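Local atomic coordinates of thermostable carboxypeptidase 1 (Pyrococcus furiosus, PDB entry 1KA2), a protein that removes amino acids one after another from the C-terminus of peptides with broad specificity, as a homodimeric, cobalt-dependent metallocarboxypeptidase active in a hyperthermophile. Residues L30-L34 / R46-Q50; G228-R232 / I246-I251; E107-T111 / L141-A145. All coordinates share one frame; numbering follows the deposited sequence.

Contact 1: residues L30-L34 / R46-Q50; sequences LGWDL and RSVAQ
R46 and D33 form a salt bridge across the two helices. Both terminal nitrogens of the guanidinium converge on one carboxylate oxygen, with R46 NH1 to D33 OD1 at 2.9 Å and R46 NH2 to D33 OD1 at 3.1 Å. The oxygen lies in the guanidinium plane, and NH1 meets its anti lone pair. R46 NH1 also makes a weak bond to L30 O (3.0 Å), so an arginine, with its several N-H groups, can serve both a charge and a helix carbonyl. The other carboxylate oxygen, D33 OD2, pairs with R250 of the second subunit, and R46 NE with H25 of that subunit.

Helices 8-36 and 43-61 follow each other in the chain as an antiparallel helical hairpin, their short segments 163° apart with axes 11.1 Å from each other.

Apolar packing comes from the R46 stem. With CG anti to the backbone N (chi1 178°), R46 CG runs past L34 CD2 (3.9 Å); the bend at chi2 (51°) puts R46 CD 3.6 Å from L30 CG, and that at chi3 turns the guanidinium toward D33. L30 CD1 lies over one guanidinium face. The long Q50 side chain spans the gap, setting Q50 NE2 4.0 Å from G31 CA.

Contact 2: residues G228-R232 / I246-I251; sequences GTRAR and IRDVRI
R232 and R250 run side by side in the same direction from one face of a small sheet, where their strands pair in parallel. The closest point is between methylenes, R232 CD to R250 CD at 3.8 Å, and R232 CD lies over a face of the R250 guanidinium near its rim. The two guanidinium planes stand 66° apart, and their charged ends diverge to separate acids: R232 to D234, R250 to D248 and to D33 of the second subunit.

R250 is fully extended from CG to NE. It takes D248 side-on, with R250 NE to D248 OD1 at 2.9 Å and R250 NH2 to D248 OD2 at 3.0 Å. W32 of the same chain makes a cation-pi contact with R250. With a leucine in place of R250, D248 would probably lose its side-on partner and D33 of the second subunit would be left to R46 of its own chain.

R230 and R247 cross obliquely, their guanidinium planes 78° apart. R247 CG sits at the edge of the R230 group, 3.1 Å from R230 NH2. R230 NH2 and R247 NE, two donors 3.3 Å apart, both form salt bridges to E282 OE2, a shared carboxylate that probably draws them together.

The parallel pairing sets A231 beside V249 and R232 beside R250: V249 N bonds to R230 O (2.9 Å) and I251 N to R232 O (3.1 Å). V249 and I251, branched residues suited to a strand, pack on helix 261-278.

The ion pairs of R250 tie this sheet, and with it the predicted DXRXT motif, to the dimer interface, beside the helix bearing the metal-binding histidines.

Contact 3: residues E107-T111 / L141-A145; sequences EVSET and LAKRA
E107 OE2 is gripped by three donors. In a salt bridge R144 NH1 reaches E107 OE2 at 3.2 Å, with a fairly straight N-H approach (156°) from the syn side but tilted out of the carboxylate plane. R144 NH2 adds a weaker bond to E107 OE2 at 3.4 Å, and a water gives it a third. The same water accepts from R144 NH2 at 2.7 Å, closing a small ring at the edge of the guanidinium. Carboxylate and guanidinium are turned 34° from each other, and their side chains cross at about a right angle. E107 reaches this position because CG is anti to the backbone N (chi1 -175°) and the chain runs on extended, whereas R144 bends at chi2 and chi3, which turns the edge of its guanidinium to E107 OE2. Long, flexible charged residues suit such a site at the surface, where water can join the pair.

The segments belong to helices 102-124 and 132-149, consecutive in the chain, which run antiparallel as a helical hairpin with local axes 12.0 Å apart.

Beneath the ion pair, L141 fills the space between the helices with its two methyl branches. L141 CD2 lies over a face of the E107 carboxylate, 3.4 Å from E107 OE1, while E107 OE2 faces R144. L141 CD1 meets T111 tip to tip, 3.8 Å from T111 CB, and V108 CG2 comes to 4.0 Å from L141 CD1. T111 turns its apolar side to the leucine, since its hydroxyl is taken up within its own helix: T111 OG1 donates to E107 O at 2.7 Å, from above the carbonyl plane.

Along the chain the order is contact 1, contact 3, contact 2, with no interleaving. Contacts 1 and 3 each lie in a hairpin of consecutive helices, helices 8-36 and 43-61 for the first and helices 102-124 and 132-149 for the other; their centres are 23 Å apart and their nearest atoms about 10 Å apart, without touching. Contact 2 belongs to the small sheet beside helix 261-278. Its centre is 19 Å from that of contact 1, which it meets through W32 and R250. Both of these contacts also touch the second subunit, so helical hairpin and sheet meet at the dimer interface. Contact 3, about 35 Å from contact 2 by centres, has no such partner.

Contact 1: residues L30-L34 / R46-Q50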
loop_
_atom_site.group_PDB
_atom_site.type_symbol
_atom_site.label_atom_id
_atom_site.label_comp_id
_atom_site.label_asym_id
_atom_site.label_seq_id
_atom_site.Cartn_x
_atom_site.Cartn_y
_atom_site.Cartn_z
ATOM N N LEU A 30 -4.802 0.847 -0.221
ATOM C CA LEU A 30 -4.956 1.095 -1.653
ATOM C C LEU A 30 -5.094 2.578 -1.960
ATOM O O LEU A 30 -4.399 3.107 -2.827
ATOM C CB LEU A 30 -6.186 0.344 -2.173
ATOM C CG LEU A 30 -5.944 -0.978 -2.898
ATOM C CD1 LEU A 30 -4.722 -1.662 -2.359
ATOM C CD2 LEU A 30 -7.184 -1.858 -2.775
ATOM N N GLY A 31 -6.002 3.245 -1.247
ATOM C CA GLY A 31 -6.222 4.666 -1.455
ATOM C C GLY A 31 -5.009 5.489 -1.103
ATOM O O GLY A 31 -4.607 6.380 -1.856
ATOM N N TRP A 32 -4.410 5.199 0.045
ATOM C CA TRP A 32 -3.220 5.925 0.458
ATOM C C TRP A 32 -2.129 5.774 -0.593
ATOM O O TRP A 32 -1.526 6.754 -1.038
ATOM C CB TRP A 32 -2.709 5.383 1.807
ATOM C CG TRP A 32 -1.430 6.013 2.288
ATOM C CD1 TRP A 32 -1.297 7.200 2.945
ATOM C CD2 TRP A 32 -0.102 5.491 2.124
ATOM N NE1 TRP A 32 0.031 7.455 3.198
ATOM C CE2 TRP A 32 0.785 6.419 2.705
ATOM C CE3 TRP A 32 0.421 4.324 1.537
ATOM C CZ2 TRP A 32 2.176 6.223 2.721
ATOM C CZ3 TRP A 32 1.805 4.127 1.550
ATOM C CH2 TRP A 32 2.667 5.072 2.139
ATOM N N ASP A 33 -1.870 4.533 -0.993
ATOM C CA ASP A 33 -0.814 4.273 -1.966
ATOM C C ASP A 33 -1.123 4.947 -3.298
ATOM O O ASP A 33 -0.231 5.487 -3.955
ATOM C CB ASP A 33 -0.618 2.758 -2.155
ATOM C CG ASP A 33 0.357 2.442 -3.261
ATOM O OD1 ASP A 33 -0.089 2.171 -4.398
ATOM O OD2 ASP A 33 1.572 2.500 -2.994
ATOM N N LEU A 34 -2.390 4.922 -3.693
ATOM C CA LEU A 34 -2.776 5.569 -4.935
ATOM C C LEU A 34 -2.323 7.034 -4.916
ATOM O O LEU A 34 -1.746 7.510 -5.892
ATOM C CB LEU A 34 -4.293 5.444 -5.141
ATOM C CG LEU A 34 -5.106 6.420 -6.009
ATOM C CD1 LEU A 34 -4.302 7.021 -7.122
ATOM C CD2 LEU A 34 -6.306 5.665 -6.556
ATOM N N ARG A 46 -5.693 -0.265 -10.265
ATOM C CA ARG A 46 -5.987 0.089 -8.885
ATOM C C ARG A 46 -7.499 0.300 -8.763
ATOM O O ARG A 46 -8.135 -0.237 -7.852
ATOM C CB ARG A 46 -5.238 1.368 -8.491
ATOM C CG ARG A 46 -5.504 1.881 -7.056
ATOM C CD ARG A 46 -5.318 0.788 -6.004
ATOM N NE ARG A 46 -4.018 0.158 -6.158
ATOM C CZ ARG A 46 -2.873 0.648 -5.699
ATOM N NH1 ARG A 46 -2.853 1.791 -5.021
ATOM N NH2 ARG A 46 -1.737 0.013 -5.963
ATOM N N SER A 47 -8.071 1.038 -9.712
ATOM C CA SER A 47 -9.506 1.355 -9.714
ATOM C C SER A 47 -10.419 0.136 -9.732
ATOM O O SER A 47 -11.371 0.065 -8.959
ATOM C CB SER A 47 -9.856 2.266 -10.906
ATOM O OG SER A 47 -10.139 1.499 -12.071
ATOM N N VAL A 48 -10.144 -0.823 -10.611
ATOM C CA VAL A 48 -10.970 -2.021 -10.676
ATOM C C VAL A 48 -10.815 -2.814 -9.379
ATOM O O VAL A 48 -11.776 -3.406 -8.890
ATOM C CB VAL A 48 -10.580 -2.915 -11.879
ATOM C CG1 VAL A 48 -11.071 -2.311 -13.177
ATOM C CG2 VAL A 48 -9.089 -3.046 -11.935
ATOM N N ALA A 49 -9.612 -2.833 -8.819
ATOM C CA ALA A 49 -9.394 -3.557 -7.560
ATOM C C ALA A 49 -10.206 -2.889 -6.446
ATOM O O ALA A 49 -10.851 -3.560 -5.642
ATOM C CB ALA A 49 -7.905 -3.580 -7.192
ATOM N N GLN A 50 -10.174 -1.561 -6.401
ATOM C CA GLN A 50 -10.944 -0.834 -5.386
ATOM C C GLN A 50 -12.429 -1.129 -5.554
ATOM O O GLN A 50 -13.149 -1.316 -4.569
ATOM C CB GLN A 50 -10.712 0.665 -5.512
ATOM C CG GLN A 50 -9.362 1.113 -5.045
ATOM C CD GLN A 50 -9.161 2.590 -5.262
ATOM O OE1 GLN A 50 -9.319 3.087 -6.382
ATOM N NE2 GLN A 50 -8.808 3.305 -4.203
#

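Contact 2: residues G228-R232 / I246-I251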
loop_
_atom_site.group_PDB
_atom_site.type_symbol
_atom_site.label_atom_id
_atom_site.label_comp_id
_atom_site.label_asym_id
_atom_site.label_seq_id
_atom_site.Cartn_x
_atom_site.Cartn_y
_atom_site.Cartn_z
ATOM N N GLY A 228 7.661 6.214 12.255
ATOM C CA GLY A 228 8.371 4.955 12.100
ATOM C C GLY A 228 7.933 3.850 13.040
ATOM O O GLY A 228 8.300 2.690 12.864
ATOM N N THR A 229 7.138 4.199 14.044
ATOM C CA THR A 229 6.669 3.205 14.986
ATOM C C THR A 229 5.168 2.919 14.809
ATOM O O THR A 229 4.751 1.762 14.750
ATOM C CB THR A 229 6.973 3.666 16.433
ATOM O OG1 THR A 229 6.917 2.538 17.311
ATOM C CG2 THR A 229 5.960 4.699 16.900
ATOM N N ARG A 230 4.365 3.979 14.724
ATOM C CA ARG A 230 2.924 3.865 14.542
ATOM C C ARG A 230 2.402 4.865 13.506
ATOM O O ARG A 230 1.213 4.902 13.218
ATOM C CB ARG A 230 2.204 4.091 15.874
ATOM C CG ARG A 230 2.227 2.884 16.799
ATOM C CD ARG A 230 1.649 3.191 18.166
ATOM N NE ARG A 230 0.774 2.104 18.592
ATOM C CZ ARG A 230 0.694 1.647 19.834
ATOM N NH1 ARG A 230 1.445 2.183 20.783
ATOM N NH2 ARG A 230 -0.137 0.661 20.129
ATOM N N ALA A 231 3.283 5.672 12.929
ATOM C CA ALA A 231 2.813 6.651 11.961
ATOM C C ALA A 231 3.837 7.070 10.934
ATOM O O ALA A 231 5.038 6.808 11.074
ATOM C CB ALA A 231 2.287 7.891 12.699
ATOM N N ARG A 232 3.341 7.739 9.900
ATOM C CA ARG A 232 4.169 8.229 8.814
ATOM C C ARG A 232 3.661 9.587 8.331
ATOM O O ARG A 232 2.487 9.923 8.501
ATOM C CB ARG A 232 4.114 7.288 7.598
ATOM C CG ARG A 232 4.597 5.853 7.776
ATOM C CD ARG A 232 4.695 5.216 6.391
ATOM N NE ARG A 232 5.438 6.110 5.501
ATOM C CZ ARG A 232 6.760 6.088 5.342
ATOM N NH1 ARG A 232 7.491 5.198 5.999
ATOM N NH2 ARG A 232 7.359 6.978 4.554
ATOM N N ILE A 246 -4.937 0.984 14.546
ATOM C CA ILE A 246 -4.674 1.805 15.727
ATOM C C ILE A 246 -3.169 2.048 15.867
ATOM O O ILE A 246 -2.735 3.071 16.383
ATOM C CB ILE A 246 -5.193 1.105 17.011
ATOM C CG1 ILE A 246 -6.719 0.995 16.960
ATOM C CG2 ILE A 246 -4.745 1.873 18.250
ATOM C CD1 ILE A 246 -7.330 0.257 18.153
ATOM N N ARG A 247 -2.374 1.100 15.391
ATOM C CA ARG A 247 -0.927 1.204 15.476
ATOM C C ARG A 247 -0.312 1.541 14.128
ATOM O O ARG A 247 0.875 1.286 13.909
ATOM C CB ARG A 247 -0.334 -0.115 15.984
ATOM C CG ARG A 247 -0.827 -0.533 17.373
ATOM C CD ARG A 247 -0.261 -1.904 17.782
ATOM N NE ARG A 247 -0.789 -2.382 19.062
ATOM C CZ ARG A 247 -0.494 -3.568 19.592
ATOM N NH1 ARG A 247 0.320 -4.392 18.954
ATOM N NH2 ARG A 247 -1.007 -3.931 20.757
ATOM N N ASP A 248 -1.113 2.096 13.220
ATOM C CA ASP A 248 -0.608 2.465 11.900
ATOM C C ASP A 248 -1.493 3.563 11.326
ATOM O O ASP A 248 -2.470 3.272 10.648
ATOM C CB ASP A 248 -0.616 1.245 10.963
ATOM C CG ASP A 248 0.156 1.487 9.679
ATOM O OD1 ASP A 248 0.575 2.636 9.437
ATOM O OD2 ASP A 248 0.352 0.524 8.898
ATOM N N VAL A 249 -1.151 4.818 11.599
ATOM C CA VAL A 249 -1.939 5.950 11.114
ATOM C C VAL A 249 -1.019 6.869 10.330
ATOM O O VAL A 249 0.065 7.223 10.796
ATOM C CB VAL A 249 -2.590 6.717 12.290
ATOM C CG1 VAL A 249 -3.468 7.856 11.764
ATOM C CG2 VAL A 249 -3.412 5.754 13.128
ATOM N N ARG A 250 -1.459 7.266 9.141
ATOM C CA ARG A 250 -0.634 8.083 8.275
ATOM C C ARG A 250 -1.266 9.381 7.790
ATOM O O ARG A 250 -2.466 9.443 7.520
ATOM C CB ARG A 250 -0.218 7.232 7.079
ATOM C CG ARG A 250 0.316 5.871 7.504
ATOM C CD ARG A 250 0.876 5.049 6.350
ATOM N NE ARG A 250 1.179 3.691 6.784
ATOM C CZ ARG A 250 1.623 2.725 5.984
ATOM N NH1 ARG A 250 1.821 2.957 4.684
ATOM N NH2 ARG A 250 1.874 1.523 6.488
ATOM N N ILE A 251 -0.442 10.420 7.694
ATOM C CA ILE A 251 -0.894 11.722 7.222
ATOM C C ILE A 251 0.037 12.200 6.118
ATOM O O ILE A 251 1.178 11.749 6.003
ATOM C CB ILE A 251 -0.887 12.813 8.351
ATOM C CG1 ILE A 251 0.547 13.200 8.707
ATOM C CG2 ILE A 251 -1.611 12.306 9.599
ATOM C CD1 ILE A 251 0.644 14.336 9.705
#

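Contact 3: residues E107-T111 / L141-A145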
loop_
_atom_site.group_PDB
_atom_site.type_symbol
_atom_site.label_atom_id
_atom_site.label_comp_id
_atom_site.label_asym_id
_atom_site.label_seq_id
_atom_site.Cartn_x
_atom_site.Cartn_y
_atom_site.Cartn_z
ATOM N N GLU A 107 -26.692 3.524 -10.636
ATOM C CA GLU A 107 -26.976 4.812 -11.252
ATOM C C GLU A 107 -26.053 5.889 -10.679
ATOM O O GLU A 107 -25.415 6.631 -11.425
ATOM C CB GLU A 107 -28.447 5.185 -11.021
ATOM C CG GLU A 107 -28.889 6.460 -11.725
ATOM C CD GLU A 107 -30.339 6.826 -11.446
ATOM O OE1 GLU A 107 -30.796 7.863 -11.973
ATOM O OE2 GLU A 107 -31.025 6.086 -10.706
ATOM N N VAL A 108 -25.973 5.954 -9.354
ATOM C CA VAL A 108 -25.135 6.938 -8.675
ATOM C C VAL A 108 -23.658 6.827 -9.042
ATOM O O VAL A 108 -23.011 7.833 -9.328
ATOM C CB VAL A 108 -25.290 6.830 -7.141
ATOM C CG1 VAL A 108 -24.176 7.602 -6.438
ATOM C CG2 VAL A 108 -26.646 7.387 -6.723
ATOM N N SER A 109 -23.122 5.612 -9.026
ATOM C CA SER A 109 -21.724 5.415 -9.384
ATOM C C SER A 109 -21.488 5.949 -10.787
ATOM O O SER A 109 -20.577 6.743 -11.015
ATOM C CB SER A 109 -21.354 3.932 -9.339
ATOM O OG SER A 109 -21.092 3.511 -8.015
ATOM N N GLU A 110 -22.319 5.513 -11.725
ATOM C CA GLU A 110 -22.197 5.955 -13.111
ATOM C C GLU A 110 -22.258 7.470 -13.211
ATOM O O GLU A 110 -21.290 8.110 -13.607
ATOM C CB GLU A 110 -23.309 5.335 -13.973
ATOM C CG GLU A 110 -22.975 3.942 -14.494
ATOM C CD GLU A 110 -24.167 3.221 -15.107
ATOM O OE1 GLU A 110 -24.864 3.800 -15.966
ATOM O OE2 GLU A 110 -24.392 2.054 -14.732
ATOM N N THR A 111 -23.401 8.033 -12.843
ATOM C CA THR A 111 -23.610 9.472 -12.891
ATOM C C THR A 111 -22.479 10.237 -12.191
ATOM O O THR A 111 -21.908 11.175 -12.751
ATOM C CB THR A 111 -24.965 9.826 -12.245
ATOM O OG1 THR A 111 -25.967 8.916 -12.728
ATOM C CG2 THR A 111 -25.372 11.256 -12.597
ATOM N N LEU A 141 -30.845 12.610 -7.797
ATOM C CA LEU A 141 -30.340 11.457 -7.047
ATOM C C LEU A 141 -30.374 11.731 -5.538
ATOM O O LEU A 141 -30.713 10.851 -4.745
ATOM C CB LEU A 141 -28.909 11.124 -7.484
ATOM C CG LEU A 141 -28.702 10.726 -8.953
ATOM C CD1 LEU A 141 -27.213 10.534 -9.206
ATOM C CD2 LEU A 141 -29.475 9.445 -9.283
ATOM N N ALA A 142 -30.021 12.956 -5.150
ATOM C CA ALA A 142 -30.028 13.352 -3.745
ATOM C C ALA A 142 -31.434 13.238 -3.143
ATOM O O ALA A 142 -31.608 12.694 -2.052
ATOM C CB ALA A 142 -29.521 14.779 -3.604
ATOM N N LYS A 143 -32.433 13.759 -3.854
ATOM C CA LYS A 143 -33.813 13.697 -3.376
ATOM C C LYS A 143 -34.237 12.239 -3.257
ATOM O O LYS A 143 -34.768 11.826 -2.224
ATOM C CB LYS A 143 -34.750 14.444 -4.328
ATOM C CG LYS A 143 -34.584 15.961 -4.320
ATOM C CD LYS A 143 -35.008 16.559 -5.658
ATOM C CE LYS A 143 -36.210 17.477 -5.539
ATOM N NZ LYS A 143 -35.920 18.678 -4.716
ATOM N N ARG A 144 -33.994 11.453 -4.303
ATOM C CA ARG A 144 -34.356 10.038 -4.255
ATOM C C ARG A 144 -33.718 9.429 -3.005
ATOM O O ARG A 144 -34.389 8.763 -2.223
ATOM C CB ARG A 144 -33.838 9.271 -5.487
ATOM C CG ARG A 144 -34.305 9.782 -6.850
ATOM C CD ARG A 144 -35.320 8.857 -7.508
ATOM N NE ARG A 144 -34.881 7.463 -7.654
ATOM C CZ ARG A 144 -33.942 7.029 -8.494
ATOM N NH1 ARG A 144 -33.302 7.872 -9.291
ATOM N NH2 ARG A 144 -33.661 5.732 -8.557
ATOM N N ALA A 145 -32.418 9.673 -2.826
ATOM C CA ALA A 145 -31.669 9.133 -1.690
ATOM C C ALA A 145 -32.309 9.480 -0.359
ATOM O O ALA A 145 -32.359 8.651 0.552
ATOM C CB ALA A 145 -30.223 9.633 -1.725
HETATM O O HOH W 1 -32.235 3.775 -9.796
#